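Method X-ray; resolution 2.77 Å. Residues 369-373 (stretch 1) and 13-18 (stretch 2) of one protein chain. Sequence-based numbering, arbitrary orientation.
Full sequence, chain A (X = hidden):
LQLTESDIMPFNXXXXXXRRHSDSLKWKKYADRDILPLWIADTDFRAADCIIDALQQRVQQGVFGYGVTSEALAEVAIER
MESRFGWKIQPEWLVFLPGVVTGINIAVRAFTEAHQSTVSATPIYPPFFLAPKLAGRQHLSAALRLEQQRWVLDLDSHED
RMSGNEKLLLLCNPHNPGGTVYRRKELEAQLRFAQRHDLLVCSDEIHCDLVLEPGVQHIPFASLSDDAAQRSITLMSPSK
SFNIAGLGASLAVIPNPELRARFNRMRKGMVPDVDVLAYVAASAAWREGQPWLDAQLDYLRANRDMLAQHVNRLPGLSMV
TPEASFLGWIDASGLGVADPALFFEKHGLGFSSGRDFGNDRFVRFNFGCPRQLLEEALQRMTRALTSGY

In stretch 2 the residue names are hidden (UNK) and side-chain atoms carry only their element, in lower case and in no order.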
# COMPACT_ATOMS: atom_id res chain seq x y z
N CYS A 369 23.15 -5.58 12.67
CA CYS A 369 24.09 -4.59 12.16
C CYS A 369 25.47 -5.24 12.10
O CYS A 369 25.68 -6.31 12.69
CB CYS A 369 24.12 -3.34 13.05
SG CYS A 369 24.51 -3.68 14.78
N PRO A 370 26.42 -4.64 11.38
CA PRO A 370 27.78 -5.18 11.38
C PRO A 370 28.36 -5.20 12.79
O PRO A 370 28.06 -4.35 13.62
CB PRO A 370 28.55 -4.22 10.47
CG PRO A 370 27.69 -3.00 10.37
CD PRO A 370 26.29 -3.50 10.46
N ARG A 371 29.20 -6.21 13.04
CA ARG A 371 29.71 -6.44 14.39
C ARG A 371 30.53 -5.27 14.90
O ARG A 371 30.57 -5.02 16.11
CB ARG A 371 30.54 -7.73 14.41
CG ARG A 371 30.97 -8.17 15.80
CD ARG A 371 31.60 -9.56 15.77
NE ARG A 371 30.65 -10.57 15.29
CZ ARG A 371 30.77 -11.22 14.14
NH1 ARG A 371 31.79 -10.97 13.33
NH2 ARG A 371 29.86 -12.12 13.79
N GLN A 372 31.18 -4.52 14.00
CA GLN A 372 31.95 -3.36 14.43
C GLN A 372 31.04 -2.31 15.06
O GLN A 372 31.43 -1.65 16.03
CB GLN A 372 32.70 -2.76 13.24
CG GLN A 372 33.66 -1.64 13.61
CD GLN A 372 34.26 -0.96 12.40
OE1 GLN A 372 33.90 0.17 12.06
NE2 GLN A 372 35.18 -1.65 11.73
N LEU A 373 29.82 -2.15 14.54
CA LEU A 373 28.88 -1.21 15.13
C LEU A 373 28.31 -1.74 16.44
O LEU A 373 27.96 -0.95 17.33
CB LEU A 373 27.76 -0.89 14.14
CG LEU A 373 26.74 0.17 14.58
CD1 LEU A 373 27.44 1.48 14.92
CD2 LEU A 373 25.69 0.38 13.50
N UNK A 13 29.28 -10.95 2.95
CA UNK A 13 30.11 -10.13 3.85
C UNK A 13 29.18 -9.21 4.63
O UNK A 13 28.96 -8.05 4.27
c UNK A 13 34.25 -8.77 5.19
c UNK A 13 33.30 -9.39 4.39
c UNK A 13 33.01 -6.73 5.08
c UNK A 13 31.17 -9.35 3.07
c UNK A 13 32.19 -8.68 3.93
c UNK A 13 34.11 -7.44 5.53
c UNK A 13 32.06 -7.35 4.28
N UNK A 14 28.63 -9.73 5.73
CA UNK A 14 27.72 -8.96 6.58
C UNK A 14 28.44 -7.93 7.44
O UNK A 14 27.78 -7.19 8.17
c UNK A 14 26.91 -9.91 7.46
o UNK A 14 25.91 -11.84 6.46
c UNK A 14 25.80 -10.61 6.70
o UNK A 14 24.82 -9.94 6.32
N UNK A 15 29.77 -7.87 7.38
CA UNK A 15 30.54 -6.87 8.11
C UNK A 15 30.64 -5.54 7.37
O UNK A 15 31.36 -4.65 7.83
c UNK A 15 31.97 -8.52 9.44
c UNK A 15 33.38 -8.99 9.75
n UNK A 15 33.52 -9.75 10.84
o UNK A 15 34.32 -8.68 9.03
c UNK A 15 31.94 -7.40 8.42
N UNK A 16 29.94 -5.40 6.25
CA UNK A 16 29.99 -4.16 5.49
C UNK A 16 29.23 -3.05 6.22
O UNK A 16 28.16 -3.29 6.81
c UNK A 16 29.40 -4.37 4.09
n UNK A 16 33.51 -1.37 4.95
c UNK A 16 29.50 -3.16 3.16
c UNK A 16 32.96 -2.09 3.98
n UNK A 16 33.74 -2.83 3.19
n UNK A 16 31.65 -2.09 3.81
c UNK A 16 30.95 -2.86 2.78
N UNK A 17 29.78 -1.84 6.19
CA UNK A 17 29.17 -0.67 6.82
C UNK A 17 28.72 0.28 5.71
O UNK A 17 29.54 0.71 4.89
c UNK A 17 29.59 1.38 8.20
c UNK A 17 30.39 -0.85 9.02
c UNK A 17 30.14 0.02 7.78
c UNK A 17 31.14 -0.15 10.13
N UNK A 18 27.43 0.60 5.70
CA UNK A 18 26.86 1.54 4.75
C UNK A 18 26.64 2.89 5.41
O UNK A 18 26.60 3.01 6.64
o UNK A 18 26.67 -1.07 3.91
c UNK A 18 25.54 1.01 4.19
c UNK A 18 25.66 -0.39 3.62
o UNK A 18 24.74 -0.82 2.88

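Position 13 carries seven side-chain atoms, all carbon: one leads from the backbone into a closed ring of six. None of them comes within contact distance of stretch 1. An aromatic ring without heteroatoms, joined through a single carbon, identifies Phe13. Its carbonyl opens a type I beta turn that runs to position 16, whose backbone N returns to Phe13 O in a weak hydrogen bond of 3.5 Å.

At position 14 there are two carbons, the second bearing two oxygens. This short carboxylate stays clear of stretch 1, and the approach is made by the backbone instead, with the carbonyl O of position 14 lying 3.8 Å from Pro370 CA. Two carbons ending in a carboxylate make this residue Asp14.

Position 15 has three carbons in a row, the third carrying one oxygen and one nitrogen. Its CA lies 4.6 Å from Pro370 CA, the closest CA pairing between the stretches, and its backbone O is 3.9 Å from Pro370 CB. Although CA-to-CB points sideways, the chain extends so that its terminal nitrogen reaches Arg371. A terminal amide whose carbon is the third of the side chain gives Gln15. The distance from Gln15 NE2 to Arg371 NH1 is 3.3 Å, at the edge of the guanidinium and near its plane; both atoms are donors, so the proximity is not a hydrogen bond.

Position 16 shows three carbons, a nitrogen, then a carbon bearing two more nitrogens. The side chain starts away from stretch 1 and does not touch it, whereas the backbone O sits 3.6 Å from Pro370 CG. The guanidinium pattern establishes Arg16.

Position 17 has four carbons, forked at the first, with one arm two carbons long. That longer arm approaches both Pro370 and Gln372. Four carbons, forked at CB with one arm two carbons long, identify Ile17. Its CG1 lies 3.7 Å from Pro370 CG, and its CD1 lies 3.4 Å from Gln372 OE1.

Position 18 again has two carbons, the second with two oxygens, and none of these atoms touches stretch 1. It is Asp18.

The contact buries 271 Å² in total and contains no hydrogen bond across the stretches. Pro370, buried and at the N-cap position right before the helix, directs its CA-to-CB bond toward stretch 2 and packs against successive backbone carbonyls of the turn and against Ile17. Arg371 and Gln372 extend the contact through their side-chain ends, meeting Gln15 and Ile17 respectively. The contact therefore works by packing, with Pro370 at its centre and the side-chain ends of Arg371 and Gln372 adding to it.

Stretch 2 13-18: FDQRID
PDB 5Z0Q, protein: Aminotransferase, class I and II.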